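Local atomic coordinates of Boca/mesd chaperone for ywtd beta-propeller-egf protein 1 (Caenorhabditis elegans, PDB entry 3OFG), a protein that probably acts as an endoplasmic reticulum chaperone that helps the beta-propeller domains of LDL-receptor-type proteins to mature, with links to Wnt signalling. Residues A[37-40]-A[41-44]. Residues are numbered along the deposited sequence; the frame is centred on the assembly and turned at random.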
loop_
_atom_site.group_PDB
_atom_site.type_symbol
_atom_site.label_atom_id
_atom_site.label_comp_id
_atom_site.label_asym_id
_atom_site.label_seq_id
_atom_site.Cartn_x
_atom_site.Cartn_y
_atom_site.Cartn_z
ATOM N N GLN A 37 9.449 -6.948 -10.123
ATOM C CA GLN A 37 9.306 -8.387 -10.055
ATOM C C GLN A 37 10.656 -9.072 -9.965
ATOM O O GLN A 37 10.791 -10.053 -9.250
ATOM C CB GLN A 37 8.523 -8.947 -11.227
ATOM C CG GLN A 37 8.187 -10.382 -10.935
ATOM C CD GLN A 37 7.071 -10.962 -11.753
ATOM O OE1 GLN A 37 5.953 -10.428 -11.799
ATOM N NE2 GLN A 37 7.335 -12.127 -12.328
ATOM N N ILE A 38 11.658 -8.555 -10.652
ATOM C CA ILE A 38 13.010 -9.095 -10.545
ATOM C C ILE A 38 13.530 -8.951 -9.119
ATOM O O ILE A 38 14.078 -9.910 -8.534
ATOM C CB ILE A 38 13.973 -8.462 -11.577
ATOM C CG1 ILE A 38 13.597 -8.928 -12.982
ATOM C CG2 ILE A 38 15.426 -8.795 -11.269
ATOM C CD1 ILE A 38 14.211 -8.077 -14.083
ATOM N N TRP A 39 13.392 -7.768 -8.534
ATOM C CA TRP A 39 13.829 -7.581 -7.143
ATOM C C TRP A 39 13.068 -8.514 -6.214
ATOM O O TRP A 39 13.658 -9.069 -5.285
ATOM C CB TRP A 39 13.714 -6.130 -6.699
ATOM C CG TRP A 39 14.519 -5.209 -7.546
ATOM C CD1 TRP A 39 15.722 -5.475 -8.131
ATOM C CD2 TRP A 39 14.170 -3.873 -7.929
ATOM N NE1 TRP A 39 16.143 -4.376 -8.856
ATOM C CE2 TRP A 39 15.200 -3.397 -8.748
ATOM C CE3 TRP A 39 13.077 -3.045 -7.659
ATOM C CZ2 TRP A 39 15.168 -2.114 -9.298
ATOM C CZ3 TRP A 39 13.045 -1.781 -8.222
ATOM C CH2 TRP A 39 14.078 -1.343 -9.041
ATOM N N GLN A 40 11.776 -8.696 -6.442
ATOM C CA GLN A 40 10.997 -9.630 -5.639
ATOM C C GLN A 40 11.600 -11.028 -5.744
ATOM O O GLN A 40 11.719 -11.750 -4.733
ATOM C CB GLN A 40 9.547 -9.635 -6.101
ATOM C CG GLN A 40 8.676 -10.669 -5.399
ATOM C CD GLN A 40 7.313 -10.765 -6.022
ATOM O OE1 GLN A 40 7.172 -10.695 -7.251
ATOM N NE2 GLN A 40 6.298 -10.956 -5.194
ATOM N N SER A 41 11.973 -11.442 -6.944
ATOM C CA SER A 41 12.588 -12.769 -7.114
ATOM C C SER A 41 13.920 -12.880 -6.386
ATOM O O SER A 41 14.190 -13.877 -5.685
ATOM C CB SER A 41 12.817 -13.073 -8.592
ATOM O OG SER A 41 11.579 -13.236 -9.273
ATOM N N GLN A 42 14.770 -11.873 -6.509
ATOM C CA GLN A 42 16.048 -11.866 -5.832
ATOM C C GLN A 42 15.870 -11.894 -4.314
ATOM O O GLN A 42 16.566 -12.652 -3.600
ATOM C CB GLN A 42 16.876 -10.656 -6.257
ATOM C CG GLN A 42 17.292 -10.698 -7.701
ATOM C CD GLN A 42 18.075 -9.459 -8.045
ATOM O OE1 GLN A 42 17.507 -8.409 -8.298
ATOM N NE2 GLN A 42 19.391 -9.538 -7.914
ATOM N N LEU A 43 14.908 -11.151 -3.789
ATOM C CA LEU A 43 14.623 -11.156 -2.366
ATOM C C LEU A 43 14.068 -12.507 -1.933
ATOM O O LEU A 43 14.429 -12.994 -0.858
ATOM C CB LEU A 43 13.699 -9.992 -1.994
ATOM C CG LEU A 43 14.477 -8.674 -1.902
ATOM C CD1 LEU A 43 13.537 -7.495 -2.012
ATOM C CD2 LEU A 43 15.257 -8.579 -0.606
ATOM N N TYR A 44 13.216 -13.128 -2.749
ATOM C CA TYR A 44 12.696 -14.449 -2.453
ATOM C C TYR A 44 13.890 -15.403 -2.288
ATOM O O TYR A 44 13.923 -16.235 -1.356
ATOM C CB TYR A 44 11.772 -14.951 -3.578
ATOM C CG TYR A 44 11.265 -16.338 -3.271
ATOM C CD1 TYR A 44 12.050 -17.461 -3.561
ATOM C CD2 TYR A 44 10.057 -16.530 -2.617
ATOM C CE1 TYR A 44 11.613 -18.738 -3.233
ATOM C CE2 TYR A 44 9.625 -17.813 -2.288
ATOM C CZ TYR A 44 10.421 -18.876 -2.598
ATOM O OH TYR A 44 9.958 -20.153 -2.248
#
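Gln42 lies against Ile38 and Trp39, one turn back on helix 29-45, an alpha helix packed on the four-stranded antiparallel sheet of this structured Boca/Mesd domain. The backbone evidence is four successive i to i+4 hydrogen bonds. Gln42 N reaches Ile38 O at 2.9 Å with an N-H...O angle of 166°, and Tyr44 N reaches Gln40 O at 2.8 Å; Ser41 N to Gln37 O and Leu43 N to Trp39 O complete the set. Ser41 OG stands 3.3 Å from Gln37 O, a weak bond at most.

The side-chain contacts converge on Gln42 OE1. Gln42 CG stands beside its own backbone N, anti to the carbonyl carbon (chi1 -66°), which turns the extended chain toward the preceding turn, CG passing 3.4 Å from Ile38 O. Gln42 and Ile38 project in a common direction, and OE1 comes within van der Waals distance of both Ile38 CG2 (3.6 Å) and the edge of the Trp39 ring. With an alanine here, the chain beyond CB is gone, and the Trp39 edge and Ile38 CG2 would probably lose the oxygen they both touch, opening a gap beside the helix.

Trp39 and Leu43 are buried against helix 70-78, at Leu77 and Phe76 respectively, and Gln42 also touches Phe76; Leu43 CD1 rests 3.6 Å from Trp39 O. Gln40 takes another direction, its NE2 hydrogen-bonded to Leu50 O, while Asp94 of the second subunit packs on Gln40 and Tyr44. At the Trp39 indole the approach is edge-on: Gln42 OE1 sits in the ring plane, 3.4 Å from CD1, with the amide turned 32° from the ring.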